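Local coordinates for protein CghA (Chaetomium globosum, PDB 6KBC) that belongs to the Diels-Alderase family of the calycin clan, is built mostly of beta strands and binds the ligand WK1 in a pocket, at residues R293-A298 with E328-G333. Numbering follows the deposited sequence.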
loop_
_atom_site.group_PDB
_atom_site.type_symbol
_atom_site.label_atom_id
_atom_site.label_comp_id
_atom_site.label_asym_id
_atom_site.label_seq_id
_atom_site.Cartn_x
_atom_site.Cartn_y
_atom_site.Cartn_z
ATOM N N ARG A 293 6.895 5.501 -23.282
ATOM C CA ARG A 293 7.880 6.563 -23.391
ATOM C C ARG A 293 9.141 6.130 -22.651
ATOM O O ARG A 293 9.093 5.295 -21.748
ATOM C CB ARG A 293 7.329 7.881 -22.827
ATOM C CG ARG A 293 6.538 8.690 -23.882
ATOM C CD ARG A 293 5.840 9.905 -23.285
ATOM N NE ARG A 293 6.808 10.908 -22.835
ATOM C CZ ARG A 293 6.477 12.102 -22.347
ATOM N NH1 ARG A 293 5.195 12.471 -22.273
ATOM N NH2 ARG A 293 7.437 12.930 -21.950
ATOM N N ARG A 294 10.289 6.633 -23.102
ATOM C CA ARG A 294 11.535 6.394 -22.375
ATOM C C ARG A 294 12.474 7.555 -22.608
ATOM O O ARG A 294 13.698 7.386 -22.637
ATOM C CB ARG A 294 12.173 5.057 -22.774
ATOM C CG ARG A 294 12.360 4.884 -24.255
ATOM C CD ARG A 294 12.969 3.527 -24.587
ATOM N NE ARG A 294 12.053 2.413 -24.303
ATOM C CZ ARG A 294 12.325 1.143 -24.598
ATOM N NH1 ARG A 294 13.466 0.838 -25.208
ATOM N NH2 ARG A 294 11.454 0.181 -24.316
ATOM N N ASP A 295 11.898 8.728 -22.781
ATOM C CA ASP A 295 12.569 9.934 -23.214
ATOM C C ASP A 295 13.184 10.638 -22.008
ATOM O O ASP A 295 13.121 10.148 -20.878
ATOM C CB ASP A 295 11.548 10.823 -23.895
ATOM C CG ASP A 295 10.404 11.169 -22.964
ATOM O OD1 ASP A 295 9.591 10.266 -22.637
ATOM O OD2 ASP A 295 10.357 12.327 -22.511
ATOM N N THR A 296 13.728 11.830 -22.229
ATOM C CA THR A 296 14.357 12.600 -21.161
ATOM C C THR A 296 13.550 13.808 -20.734
ATOM O O THR A 296 14.029 14.579 -19.902
ATOM C CB THR A 296 15.746 13.070 -21.588
ATOM O OG1 THR A 296 15.640 13.819 -22.806
ATOM C CG2 THR A 296 16.655 11.872 -21.834
ATOM N N ALA A 297 12.360 14.027 -21.289
ATOM C CA ALA A 297 11.610 15.202 -20.875
ATOM C C ALA A 297 11.294 15.120 -19.388
ATOM O O ALA A 297 11.010 14.047 -18.847
ATOM C CB ALA A 297 10.325 15.354 -21.677
ATOM N N ALA A 298 11.364 16.263 -18.717
ATOM C CA ALA A 298 11.039 16.278 -17.304
ATOM C C ALA A 298 10.658 17.682 -16.863
ATOM O O ALA A 298 11.493 18.402 -16.309
ATOM C CB ALA A 298 12.220 15.756 -16.483
ATOM N N GLU A 328 10.488 3.658 -13.953
ATOM C CA GLU A 328 11.435 4.678 -14.375
ATOM C C GLU A 328 11.053 5.972 -13.674
ATOM O O GLU A 328 10.005 6.550 -13.968
ATOM C CB GLU A 328 11.421 4.847 -15.885
ATOM C CG GLU A 328 12.297 5.963 -16.404
ATOM C CD GLU A 328 11.853 6.337 -17.795
ATOM O OE1 GLU A 328 12.506 5.897 -18.751
ATOM O OE2 GLU A 328 10.822 7.037 -17.922
ATOM N N PHE A 329 11.889 6.418 -12.743
ATOM C CA PHE A 329 11.645 7.680 -12.056
ATOM C C PHE A 329 12.401 8.789 -12.760
ATOM O O PHE A 329 13.527 8.589 -13.212
ATOM C CB PHE A 329 12.100 7.610 -10.590
ATOM C CG PHE A 329 11.187 6.827 -9.714
ATOM C CD1 PHE A 329 10.138 7.449 -9.065
ATOM C CD2 PHE A 329 11.378 5.463 -9.532
ATOM C CE1 PHE A 329 9.299 6.721 -8.227
ATOM C CE2 PHE A 329 10.547 4.732 -8.708
ATOM C CZ PHE A 329 9.501 5.370 -8.049
ATOM N N ARG A 330 11.787 9.960 -12.845
ATOM C CA ARG A 330 12.454 11.128 -13.395
ATOM C C ARG A 330 12.462 12.239 -12.361
ATOM O O ARG A 330 11.493 12.418 -11.617
ATOM C CB ARG A 330 11.763 11.631 -14.657
ATOM C CG ARG A 330 11.617 10.567 -15.700
ATOM C CD ARG A 330 11.302 11.167 -17.056
ATOM N NE ARG A 330 10.924 10.101 -17.962
ATOM C CZ ARG A 330 10.437 10.287 -19.181
ATOM N NH1 ARG A 330 10.294 11.529 -19.663
ATOM N NH2 ARG A 330 10.095 9.220 -19.914
ATOM N N SER A 331 13.549 12.987 -12.335
ATOM C CA SER A 331 13.655 14.184 -11.520
ATOM C C SER A 331 13.645 15.416 -12.418
ATOM O O SER A 331 14.412 15.485 -13.384
ATOM C CB SER A 331 14.942 14.166 -10.696
ATOM O OG SER A 331 15.207 15.475 -10.220
ATOM N N ALA A 332 12.782 16.384 -12.099
ATOM C CA ALA A 332 12.841 17.704 -12.725
ATOM C C ALA A 332 13.856 18.620 -12.040
ATOM O O ALA A 332 13.868 19.833 -12.300
ATOM C CB ALA A 332 11.462 18.365 -12.716
ATOM N N GLY A 333 14.684 18.061 -11.162
ATOM C CA GLY A 333 15.778 18.782 -10.555
ATOM C C GLY A 333 16.823 19.133 -11.587
ATOM O O GLY A 333 16.810 18.632 -12.724
#
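Arg330 runs extended from CG to NE, which sets NE well out toward the loop, where the guanidinium meets Asp295, whose CG stands between its own backbone N and carbonyl carbon (chi1 59°). The arginine grips the carboxylate end-on: NH2 donates to Asp295 OD1 at 3.0 Å, and NH1 to Asp295 OD2 at the same length. The planes of the two groups lie 76° apart, and Arg330 meets both oxygens from above the carboxylate plane. NH1 also donates to Ala297 O, a short bond of 2.7 Å that uses a carbonyl lone pair and lies in the guanidinium plane. Asp295 O sits over the centre of one guanidinium face, 3.1 Å above it, without bonding to it.

Arg293 takes the same carboxylate side-on, NE meeting OD1 of Asp295 at 2.9 Å from the face opposite to Arg330 NH2, and NH2 meeting OD2. Ala297 N closes an Asx turn on Asp295 OD2, so five donor bonds hold this carboxylate and fix its rotation. The two guanidiniums come within 3.9 Å (Arg293 NH2 to Arg330 NH1), a like-charge approach that the shared aspartate probably offsets. Along the strand, Glu328 OE2 accepts from both NE and NH2 of Arg330, extending the salt-bridge network. Farther on, the segments meet through Ala298, its CB against Ser331 O and its O 3.6 Å from Ala332 CB.

The network ties the loop between strands 288-289 and 302-308 to the end of strand 324-330. From the two strands that flank 324-330 antiparallel, 302-308 and 338-346, Arg304 and Lys338 add salt bridges to Glu328.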